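Local coordinates for protein putative phosphomethylpyrimidine kinase (Bacteroides thetaiotaomicron, PDB 3MBH) that probably phosphorylates pyridoxal at the expense of ATP, as a vitamin B6 kinase of the ribokinase clan, and is seen here with pyridoxal bound, at residues T50-F55 / E263-E268; I94-I99 / R134-K139; D225-V230 / R247-I252. One frame throughout, in Å; residues are numbered along the deposited sequence.

Contact 1. Residues T50-F55 / E263-E268; sequences TQYPGF and EYDNRE. With PXL (3-hydroxy-5-(hydroxymethyl)-2-methylisonicotinaldehyde), chain G.
The loop that borders the pyridoxal pocket, residues 50-55, rests on the chain's 263-268 turn through Y52 and R267. R267 CB sits over one face of the tyrosine ring, 4.2 Å from the Y52 ring centroid, a CH-pi contact. Farther out, Y52 CE1 stands 3.6 Å above the plane of the R267 guanidinium, over its centre; the two flat groups are turned 45° against each other, so they are not stacked in parallel. P53 CD packs against R267 NH1, and Y52 OH rests on E268 CG. The side-on, bidentate salt bridge to D265 probably limits rotation of the guanidinium: R267 NE lies 2.9 Å from D265 OD1, whose syn lone pair it uses, and R267 NH2 lies 2.9 Å from D265 OD2. The bend of the arginine chain (chi3 -54°) places NE for this. D265 OD1 also accepts from the backbone N of R267, from above the carboxylate plane, which makes an Asx turn. In this ribokinase-clan kinase 50-55 lies in the loop between strands 44-46 and 57-59, and its first two residues serve the ligand. T50 OG1 and pyridoxal O3 share a hydrogen bond of 2.6 Å, and T50 N donates to the same O3; Q51 NE2 donates to the aldehyde oxygen O4A over 3.1 Å. H49, another pocket residue, stacks on the Y52 ring and is hydrogen-bonded through NE2 to R267 O. No direct hydrogen bond crosses between the two segments, but water does. One water accepts a hydrogen bond from Y52 OH at 2.6 Å and donates to D265 OD2 and E268 OE2; a second donates to Q51 O and accepts weakly from R267 NH1. L74 of a neighbouring subunit packs against Y52.

Contact 2. Residues I94-I99 / R134-K139; sequences IVSDFI and RHLITK
H135 O, the carbonyl of a residue whose ring edge meets S96, accepts two donors from T138. The threonine hydroxyl donates at 2.6 Å from OG1 to H135 O, lying in the carbonyl plane with a C=O...donor angle of 156°, and T138 N donates to the same oxygen at 3.0 Å. The hydroxyl also sits above one face of the H135 ring, toward its rim. Between the segments themselves the contact is carried by L136, whose CD1 branch meets side chains of helix 91-102. CG lies anti to the backbone N (chi1 -176°), and the next torsion (chi2 58°) places CD1 toward V95 and I99. L136 CD1 lies 4.0 Å from V95 CG1 and also 4.0 Å from I99 CD1, the valine chain crossing at a slant and the isoleucine chain at about a right angle. These two helices, 91-102 and 127-136, belong to consecutive beta-alpha-beta units of the central sheet: one leads from strand 80-83 to the parallel strand 108-111, the other from 108-111 to 142-143. V95 and L136 both touch T83 of strand 80-83, which places this contact against the sheet. S96 OG comes within 3.5 Å of L136 CD1 and 3.7 Å of H135 CD2, at the edge of the imidazole; S96 is modelled in two conformers, so the contacts of its OG are doubtful in detail. That hydroxyl is hydrogen-bonded to I92 O in its own helix. I99 CG2 packs loosely on K139 O at 4.2 Å, and R103 NH1 bonds that carbonyl. With no hydrogen bond between the segments, the two helices are matched here chiefly by the fit of branched aliphatic groups around one leucine methyl, with the serine hydroxyl beside it.

Contact 3. Residues D225-V230 / R247-I252; sequences DTFTSV and RATQFI. With PXL (3-hydroxy-5-(hydroxymethyl)-2-methylisonicotinaldehyde), chain G.
Apolar side chains carry the meeting of F227, A248 and I252. F227 CD1 lies 3.6 Å from A248 CB, while I252 CD1 comes to the edge of the same ring and stands 3.6 Å from F227 CB; T249 CG2 also meets that edge. F227 CG is anti to the backbone N (chi1 179°), which brings the ring beside A248. A second group gathers round F251, where T226 CG2 touches the ring edge 3.6 Å from F251 CD2 and V230 CG2 lies 3.9 Å from that same F251 CD2. V230 also rides over the backbone at A248. Helices 223-236 and 241-257 follow one another in the ribokinase fold, their segments running at 140° with axes 8.7 Å apart. The polar bonds include one to the ligand: D225, closing the GTGD sequence motif, accepts from pyridoxal OP4 at 2.6 Å through OD2, which also takes S23 N. An alanine here would probably leave the OP4 hydroxyl and the S23 amide without this acceptor and the ligand's hydroxymethyl arm freer to turn. One turn on, S229 OG and S229 N reach D225 O from opposite faces of its carbonyl plane.

In the fold
Contacts 1 and 3 both touch pyridoxal. Residues 50-55 hold its O3 and O4A oxygens, whereas 225-230 takes the hydroxymethyl oxygen OP4, the group such kinases phosphorylate. Their centres lie 20 Å apart and their nearest atoms about 8 Å, so the ligand joins two contacts that do not touch each other. Contact 2 stands aside: its centre is 30 Å from that of contact 1 and 23 Å from that of contact 3. The side chain of L136, in contact 2, is about 13 Å from the bound pyridoxal (PXL). Along the chain, contacts 2 and 3 follow in series, both inside the long loop that contact 1 closes.

Contact 1. Residues T50-F55 / E263-E268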
loop_
_atom_site.group_PDB
_atom_site.type_symbol
_atom_site.label_atom_id
_atom_site.label_comp_id
_atom_site.label_asym_id
_atom_site.label_seq_id
_atom_site.Cartn_x
_atom_site.Cartn_y
_atom_site.Cartn_z
ATOM N N THR A 50 7.915 -32.769 -13.212
ATOM C CA THR A 50 7.738 -34.188 -13.586
ATOM C C THR A 50 6.299 -34.721 -13.530
ATOM O O THR A 50 6.066 -35.916 -13.716
ATOM C CB THR A 50 8.651 -35.071 -12.722
ATOM O OG1 THR A 50 8.260 -34.966 -11.349
ATOM C CG2 THR A 50 10.109 -34.663 -12.885
ATOM N N GLN A 51 5.318 -33.859 -13.293
ATOM C CA GLN A 51 3.909 -34.248 -13.400
ATOM C C GLN A 51 3.312 -33.930 -14.789
ATOM O O GLN A 51 2.170 -34.219 -15.080
ATOM C CB GLN A 51 3.096 -33.648 -12.272
ATOM C CG GLN A 51 3.605 -34.046 -10.863
ATOM C CD GLN A 51 2.675 -33.619 -9.741
ATOM O OE1 GLN A 51 1.506 -34.014 -9.731
ATOM N NE2 GLN A 51 3.194 -32.866 -8.752
ATOM N N TYR A 52 4.094 -33.312 -15.659
ATOM C CA TYR A 52 3.777 -33.331 -17.076
ATOM C C TYR A 52 4.124 -34.724 -17.666
ATOM O O TYR A 52 4.925 -35.506 -17.098
ATOM C CB TYR A 52 4.552 -32.205 -17.804
ATOM C CG TYR A 52 3.956 -30.803 -17.680
ATOM C CD1 TYR A 52 2.877 -30.425 -18.447
ATOM C CD2 TYR A 52 4.490 -29.875 -16.811
ATOM C CE1 TYR A 52 2.347 -29.159 -18.361
ATOM C CE2 TYR A 52 3.960 -28.606 -16.697
ATOM C CZ TYR A 52 2.900 -28.247 -17.477
ATOM O OH TYR A 52 2.398 -27.004 -17.372
ATOM N N PRO A 53 3.562 -35.042 -18.839
ATOM C CA PRO A 53 3.871 -36.374 -19.375
ATOM C C PRO A 53 5.375 -36.604 -19.639
ATOM O O PRO A 53 5.859 -37.717 -19.506
ATOM C CB PRO A 53 3.058 -36.453 -20.666
ATOM C CG PRO A 53 2.066 -35.306 -20.594
ATOM C CD PRO A 53 2.571 -34.297 -19.637
ATOM N N GLY A 54 6.135 -35.570 -19.949
ATOM C CA GLY A 54 7.539 -35.763 -20.247
ATOM C C GLY A 54 8.298 -34.530 -19.746
ATOM O O GLY A 54 7.697 -33.493 -19.394
ATOM N N PHE A 55 9.610 -34.661 -19.698
ATOM C CA PHE A 55 10.448 -33.582 -19.284
ATOM C C PHE A 55 11.882 -33.900 -19.662
ATOM O O PHE A 55 12.250 -35.056 -19.702
ATOM C CB PHE A 55 10.352 -33.370 -17.751
ATOM C CG PHE A 55 10.542 -34.638 -16.953
ATOM C CD1 PHE A 55 9.454 -35.468 -16.658
ATOM C CD2 PHE A 55 11.773 -34.983 -16.492
ATOM C CE1 PHE A 55 9.642 -36.629 -15.903
ATOM C CE2 PHE A 55 11.959 -36.145 -15.746
ATOM C CZ PHE A 55 10.910 -36.985 -15.496
ATOM N N GLU A 263 -10.718 -21.539 -18.501
ATOM C CA GLU A 263 -10.110 -22.809 -18.750
ATOM C C GLU A 263 -8.638 -22.730 -18.411
ATOM O O GLU A 263 -7.907 -21.934 -18.941
ATOM C CB GLU A 263 -10.407 -23.352 -20.152
ATOM C CG GLU A 263 -11.716 -24.206 -20.100
ATOM C CD GLU A 263 -11.907 -25.131 -21.286
ATOM O OE1 GLU A 263 -10.939 -25.282 -22.091
ATOM O OE2 GLU A 263 -13.029 -25.707 -21.397
ATOM N N TYR A 264 -8.237 -23.496 -17.418
ATOM C CA TYR A 264 -6.925 -23.332 -16.843
ATOM C C TYR A 264 -6.317 -24.714 -16.785
ATOM O O TYR A 264 -6.987 -25.680 -16.457
ATOM C CB TYR A 264 -7.035 -22.696 -15.440
ATOM C CG TYR A 264 -5.687 -22.384 -14.834
ATOM C CD1 TYR A 264 -4.984 -21.281 -15.251
ATOM C CD2 TYR A 264 -5.095 -23.227 -13.890
ATOM C CE1 TYR A 264 -3.712 -20.994 -14.725
ATOM C CE2 TYR A 264 -3.826 -22.942 -13.347
ATOM C CZ TYR A 264 -3.146 -21.811 -13.765
ATOM O OH TYR A 264 -1.894 -21.485 -13.292
ATOM N N ASP A 265 -5.053 -24.813 -17.136
ATOM C CA ASP A 265 -4.293 -26.047 -17.000
ATOM C C ASP A 265 -3.624 -26.043 -15.650
ATOM O O ASP A 265 -2.568 -25.420 -15.478
ATOM C CB ASP A 265 -3.234 -26.126 -18.103
ATOM C CG ASP A 265 -2.435 -27.390 -18.065
ATOM O OD1 ASP A 265 -2.620 -28.252 -17.178
ATOM O OD2 ASP A 265 -1.562 -27.520 -18.941
ATOM N N ASN A 266 -4.257 -26.724 -14.699
ATOM C CA ASN A 266 -3.805 -26.776 -13.322
ATOM C C ASN A 266 -2.382 -27.272 -13.173
ATOM O O ASN A 266 -1.769 -27.035 -12.152
ATOM C CB ASN A 266 -4.700 -27.654 -12.462
ATOM C CG ASN A 266 -6.088 -27.108 -12.284
ATOM O OD1 ASN A 266 -6.420 -25.989 -12.675
ATOM N ND2 ASN A 266 -6.927 -27.917 -11.657
ATOM N N ARG A 267 -1.830 -27.919 -14.190
ATOM C CA ARG A 267 -0.427 -28.307 -14.086
ATOM C C ARG A 267 0.506 -27.075 -14.068
ATOM O O ARG A 267 1.663 -27.176 -13.666
ATOM C CB ARG A 267 -0.033 -29.260 -15.204
ATOM C CG ARG A 267 -0.805 -30.608 -15.160
ATOM C CD ARG A 267 -0.614 -31.398 -16.474
ATOM N NE ARG A 267 -0.953 -30.622 -17.635
ATOM C CZ ARG A 267 -0.831 -31.052 -18.896
ATOM N NH1 ARG A 267 -0.339 -32.248 -19.169
ATOM N NH2 ARG A 267 -1.142 -30.240 -19.887
ATOM N N GLU A 268 0.019 -25.913 -14.495
ATOM C CA GLU A 268 0.861 -24.686 -14.513
ATOM C C GLU A 268 1.049 -24.144 -13.111
ATOM O O GLU A 268 1.897 -23.269 -12.896
ATOM C CB GLU A 268 0.302 -23.644 -15.480
ATOM C CG GLU A 268 0.464 -24.082 -16.919
ATOM C CD GLU A 268 -0.066 -23.123 -17.938
ATOM O OE1 GLU A 268 -0.310 -21.960 -17.581
ATOM O OE2 GLU A 268 -0.231 -23.525 -19.113
HETATM O OP4 PXL G . 8.387 -29.812 -5.062
HETATM C C5A PXL G . 7.625 -30.348 -6.132
HETATM C C5 PXL G . 8.547 -30.555 -7.339
HETATM C C6 PXL G . 9.786 -29.972 -7.508
HETATM N N1 PXL G . 10.547 -30.223 -8.573
HETATM C C2 PXL G . 10.218 -31.004 -9.622
HETATM C C3 PXL G . 8.908 -31.668 -9.568
HETATM C C4 PXL G . 8.076 -31.440 -8.363
HETATM C C4A PXL G . 6.730 -31.979 -8.181
HETATM O O4A PXL G . 6.268 -32.409 -9.191
HETATM O O3 PXL G . 8.452 -32.516 -10.504
HETATM C C2A PXL G . 11.227 -31.092 -10.755
HETATM O O HOH W 1 0.358 -34.838 -17.010
HETATM O O HOH W 2 0.792 -26.308 -19.349
#

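Contact 2. Residues I94-I99 / R134-K139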
loop_
_atom_site.group_PDB
_atom_site.type_symbol
_atom_site.label_atom_id
_atom_site.label_comp_id
_atom_site.label_asym_id
_atom_site.label_seq_id
_atom_site.Cartn_x
_atom_site.Cartn_y
_atom_site.Cartn_z
ATOM N N ILE A 94 25.643 -35.265 0.314
ATOM C CA ILE A 94 26.247 -33.965 -0.062
ATOM C C ILE A 94 25.530 -32.834 0.657
ATOM O O ILE A 94 26.149 -31.915 1.232
ATOM C CB ILE A 94 26.248 -33.723 -1.587
ATOM C CG1 ILE A 94 27.129 -34.776 -2.256
ATOM C CG2 ILE A 94 26.746 -32.285 -1.890
ATOM C CD1 ILE A 94 26.977 -34.910 -3.791
ATOM N N VAL A 95 24.217 -32.921 0.662
ATOM C CA VAL A 95 23.406 -31.891 1.277
ATOM C C VAL A 95 23.520 -31.963 2.799
ATOM O O VAL A 95 23.609 -30.937 3.434
ATOM C CB VAL A 95 21.958 -31.972 0.803
ATOM C CG1 VAL A 95 21.093 -30.983 1.572
ATOM C CG2 VAL A 95 21.908 -31.658 -0.738
ATOM N N SER A 96 23.536 -33.166 3.365
ATOM C CA SER A 96 23.745 -33.310 4.805
ATOM C C SER A 96 25.062 -32.662 5.259
ATOM O O SER A 96 25.106 -31.957 6.277
ATOM C CB SER A 96 23.693 -34.779 5.211
ATOM O OG SER A 96 22.509 -35.380 4.734
ATOM N N ASP A 97 26.126 -32.892 4.499
ATOM C CA ASP A 97 27.440 -32.268 4.779
ATOM C C ASP A 97 27.423 -30.758 4.630
ATOM O O ASP A 97 28.095 -30.063 5.385
ATOM C CB ASP A 97 28.528 -32.856 3.875
ATOM C CG ASP A 97 28.951 -34.247 4.315
ATOM O OD1 ASP A 97 28.637 -34.610 5.459
ATOM O OD2 ASP A 97 29.582 -34.987 3.530
ATOM N N PHE A 98 26.649 -30.258 3.660
ATOM C CA PHE A 98 26.490 -28.851 3.435
ATOM C C PHE A 98 25.859 -28.190 4.650
ATOM O O PHE A 98 26.400 -27.208 5.158
ATOM C CB PHE A 98 25.650 -28.608 2.185
ATOM C CG PHE A 98 25.299 -27.177 1.951
ATOM C CD1 PHE A 98 26.275 -26.228 1.802
ATOM C CD2 PHE A 98 23.971 -26.772 1.912
ATOM C CE1 PHE A 98 25.943 -24.887 1.578
ATOM C CE2 PHE A 98 23.623 -25.437 1.690
ATOM C CZ PHE A 98 24.615 -24.482 1.537
ATOM N N ILE A 99 24.782 -28.789 5.152
ATOM C CA ILE A 99 24.107 -28.325 6.347
ATOM C C ILE A 99 25.063 -28.372 7.549
ATOM O O ILE A 99 25.149 -27.408 8.317
ATOM C CB ILE A 99 22.852 -29.159 6.647
ATOM C CG1 ILE A 99 21.820 -28.905 5.567
ATOM C CG2 ILE A 99 22.298 -28.807 8.053
ATOM C CD1 ILE A 99 20.719 -29.953 5.485
ATOM N N ARG A 134 14.884 -40.141 4.404
ATOM C CA ARG A 134 14.738 -40.458 5.811
ATOM C C ARG A 134 15.939 -40.004 6.650
ATOM O O ARG A 134 15.781 -39.597 7.799
ATOM C CB ARG A 134 14.534 -41.977 6.028
ATOM C CG ARG A 134 13.151 -42.463 5.639
ATOM C CD ARG A 134 13.069 -43.958 5.762
ATOM N NE ARG A 134 11.856 -44.462 5.139
ATOM C CZ ARG A 134 11.729 -45.655 4.578
ATOM N NH1 ARG A 134 12.756 -46.481 4.523
ATOM N NH2 ARG A 134 10.573 -46.024 4.055
ATOM N N HIS A 135 17.131 -40.063 6.069
ATOM C CA HIS A 135 18.310 -39.545 6.713
ATOM C C HIS A 135 18.347 -38.013 6.740
ATOM O O HIS A 135 18.646 -37.421 7.783
ATOM C CB HIS A 135 19.616 -40.042 6.046
ATOM C CG HIS A 135 20.850 -39.539 6.729
ATOM N ND1 HIS A 135 21.229 -39.969 7.983
ATOM C CD2 HIS A 135 21.761 -38.611 6.362
ATOM C CE1 HIS A 135 22.344 -39.354 8.343
ATOM N NE2 HIS A 135 22.700 -38.537 7.370
ATOM N N LEU A 136 18.083 -37.401 5.601
ATOM C CA LEU A 136 18.180 -35.959 5.491
ATOM C C LEU A 136 17.239 -35.259 6.490
ATOM O O LEU A 136 17.620 -34.255 7.091
ATOM C CB LEU A 136 17.893 -35.485 4.072
ATOM C CG LEU A 136 18.086 -33.973 3.873
ATOM C CD1 LEU A 136 19.539 -33.538 4.250
ATOM C CD2 LEU A 136 17.676 -33.527 2.439
ATOM N N ILE A 137 16.047 -35.794 6.715
ATOM C CA ILE A 137 15.136 -35.082 7.625
ATOM C C ILE A 137 15.687 -34.994 9.065
ATOM O O ILE A 137 15.299 -34.092 9.783
ATOM C CB ILE A 137 13.684 -35.608 7.650
ATOM C CG1 ILE A 137 13.616 -37.056 8.202
ATOM C CG2 ILE A 137 13.000 -35.374 6.283
ATOM C CD1 ILE A 137 12.280 -37.438 8.613
ATOM N N THR A 138 16.610 -35.887 9.452
ATOM C CA THR A 138 17.150 -35.914 10.804
ATOM C C THR A 138 18.020 -34.691 11.035
ATOM O O THR A 138 18.356 -34.357 12.186
ATOM C CB THR A 138 18.004 -37.192 11.106
ATOM O OG1 THR A 138 19.195 -37.208 10.312
ATOM C CG2 THR A 138 17.210 -38.462 10.843
ATOM N N LYS A 139 18.370 -34.014 9.954
ATOM C CA LYS A 139 19.282 -32.909 10.021
ATOM C C LYS A 139 18.556 -31.573 10.016
ATOM O O LYS A 139 19.208 -30.568 10.219
ATOM C CB LYS A 139 20.287 -32.953 8.870
ATOM C CG LYS A 139 21.050 -34.281 8.759
ATOM C CD LYS A 139 21.838 -34.597 9.983
ATOM C CE LYS A 139 22.811 -35.800 9.768
ATOM N NZ LYS A 139 23.369 -36.308 11.085
#

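Contact 3. Residues D225-V230 / R247-I252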
loop_
_atom_site.group_PDB
_atom_site.type_symbol
_atom_site.label_atom_id
_atom_site.label_comp_id
_atom_site.label_asym_id
_atom_site.label_seq_id
_atom_site.Cartn_x
_atom_site.Cartn_y
_atom_site.Cartn_z
ATOM N N ASP A 225 6.025 -26.424 -2.517
ATOM C CA ASP A 225 7.081 -25.471 -2.601
ATOM C C ASP A 225 6.591 -24.075 -2.224
ATOM O O ASP A 225 7.291 -23.337 -1.521
ATOM C CB ASP A 225 7.738 -25.476 -3.986
ATOM C CG ASP A 225 8.303 -26.842 -4.370
ATOM O OD1 ASP A 225 8.967 -27.523 -3.531
ATOM O OD2 ASP A 225 8.039 -27.235 -5.532
ATOM N N THR A 226 5.387 -23.716 -2.633
ATOM C CA THR A 226 4.822 -22.415 -2.241
ATOM C C THR A 226 4.572 -22.406 -0.739
ATOM O O THR A 226 4.957 -21.465 -0.043
ATOM C CB THR A 226 3.502 -22.128 -2.962
ATOM O OG1 THR A 226 3.766 -21.976 -4.339
ATOM C CG2 THR A 226 2.830 -20.856 -2.425
ATOM N N PHE A 227 3.958 -23.468 -0.241
ATOM C CA PHE A 227 3.710 -23.612 1.186
ATOM C C PHE A 227 4.981 -23.469 2.059
ATOM O O PHE A 227 5.016 -22.712 3.020
ATOM C CB PHE A 227 3.041 -24.965 1.485
ATOM C CG PHE A 227 2.769 -25.189 2.949
ATOM C CD1 PHE A 227 1.616 -24.725 3.525
ATOM C CD2 PHE A 227 3.696 -25.849 3.756
ATOM C CE1 PHE A 227 1.387 -24.899 4.899
ATOM C CE2 PHE A 227 3.475 -26.031 5.139
ATOM C CZ PHE A 227 2.323 -25.570 5.694
ATOM N N THR A 228 6.008 -24.221 1.698
ATOM C CA THR A 228 7.240 -24.276 2.481
ATOM C C THR A 228 8.018 -22.983 2.364
ATOM O O THR A 228 8.586 -22.531 3.372
ATOM C CB THR A 228 8.082 -25.577 2.176
ATOM O OG1 THR A 228 7.216 -26.711 2.367
ATOM C CG2 THR A 228 9.360 -25.665 3.094
ATOM N N SER A 229 7.963 -22.336 1.188
ATOM C CA SER A 229 8.614 -21.034 0.983
ATOM C C SER A 229 7.967 -19.962 1.912
ATOM O O SER A 229 8.686 -19.195 2.598
ATOM C CB SER A 229 8.486 -20.571 -0.480
ATOM O OG SER A 229 9.316 -21.313 -1.351
ATOM N N VAL A 230 6.630 -19.966 2.002
ATOM C CA VAL A 230 5.963 -19.005 2.897
ATOM C C VAL A 230 6.241 -19.334 4.358
ATOM O O VAL A 230 6.529 -18.440 5.158
ATOM C CB VAL A 230 4.473 -18.829 2.602
ATOM C CG1 VAL A 230 3.893 -17.831 3.637
ATOM C CG2 VAL A 230 4.261 -18.336 1.129
ATOM N N ARG A 247 -0.536 -17.768 7.216
ATOM C CA ARG A 247 -0.000 -17.031 6.087
ATOM C C ARG A 247 0.150 -17.941 4.878
ATOM O O ARG A 247 -0.246 -17.561 3.775
ATOM C CB ARG A 247 1.325 -16.382 6.440
ATOM C CG ARG A 247 1.193 -15.314 7.462
ATOM C CD ARG A 247 2.507 -14.507 7.668
ATOM N NE ARG A 247 2.868 -13.725 6.508
ATOM C CZ ARG A 247 4.010 -13.074 6.380
ATOM N NH1 ARG A 247 4.922 -13.120 7.345
ATOM N NH2 ARG A 247 4.230 -12.355 5.274
ATOM N N ALA A 248 0.735 -19.134 5.069
ATOM C CA ALA A 248 0.992 -20.090 3.957
ATOM C C ALA A 248 -0.310 -20.594 3.329
ATOM O O ALA A 248 -0.470 -20.528 2.114
ATOM C CB ALA A 248 1.864 -21.255 4.381
ATOM N N THR A 249 -1.279 -20.992 4.146
ATOM C CA THR A 249 -2.518 -21.526 3.622
ATOM C C THR A 249 -3.372 -20.447 2.920
ATOM O O THR A 249 -3.978 -20.711 1.882
ATOM C CB THR A 249 -3.301 -22.297 4.709
ATOM O OG1 THR A 249 -3.483 -21.495 5.890
ATOM C CG2 THR A 249 -2.535 -23.635 5.080
ATOM N N GLN A 250 -3.407 -19.228 3.469
ATOM C CA GLN A 250 -4.190 -18.164 2.869
ATOM C C GLN A 250 -3.607 -17.704 1.540
ATOM O O GLN A 250 -4.348 -17.451 0.611
ATOM C CB GLN A 250 -4.408 -17.029 3.873
ATOM C CG GLN A 250 -5.362 -17.600 4.985
ATOM C CD GLN A 250 -5.700 -16.608 6.062
ATOM O OE1 GLN A 250 -5.877 -15.415 5.765
ATOM N NE2 GLN A 250 -5.777 -17.083 7.329
ATOM N N PHE A 251 -2.287 -17.682 1.441
ATOM C CA PHE A 251 -1.606 -17.302 0.209
ATOM C C PHE A 251 -1.930 -18.304 -0.864
ATOM O O PHE A 251 -2.317 -17.918 -1.945
ATOM C CB PHE A 251 -0.095 -17.221 0.407
ATOM C CG PHE A 251 0.656 -16.743 -0.781
ATOM C CD1 PHE A 251 0.533 -15.426 -1.209
ATOM C CD2 PHE A 251 1.498 -17.602 -1.485
ATOM C CE1 PHE A 251 1.255 -14.974 -2.334
ATOM C CE2 PHE A 251 2.230 -17.159 -2.556
ATOM C CZ PHE A 251 2.098 -15.839 -2.996
ATOM N N ILE A 252 -1.829 -19.582 -0.546
ATOM C CA ILE A 252 -2.142 -20.646 -1.498
ATOM C C ILE A 252 -3.614 -20.610 -1.929
ATOM O O ILE A 252 -3.899 -20.815 -3.094
ATOM C CB ILE A 252 -1.807 -22.058 -0.932
ATOM C CG1 ILE A 252 -0.292 -22.206 -0.785
ATOM C CG2 ILE A 252 -2.377 -23.172 -1.849
ATOM C CD1 ILE A 252 0.099 -23.369 0.130
HETATM O OP4 PXL G . 8.387 -29.812 -5.062
HETATM C C5A PXL G . 7.625 -30.348 -6.132
HETATM C C5 PXL G . 8.547 -30.555 -7.339
HETATM C C6 PXL G . 9.786 -29.972 -7.508
HETATM N N1 PXL G . 10.547 -30.223 -8.573
HETATM C C2 PXL G . 10.218 -31.004 -9.622
HETATM C C3 PXL G . 8.908 -31.668 -9.568
HETATM C C4 PXL G . 8.076 -31.440 -8.363
HETATM C C4A PXL G . 6.730 -31.979 -8.181
HETATM O O4A PXL G . 6.268 -32.409 -9.191
HETATM O O3 PXL G . 8.452 -32.516 -10.504
HETATM C C2A PXL G . 11.227 -31.092 -10.755
#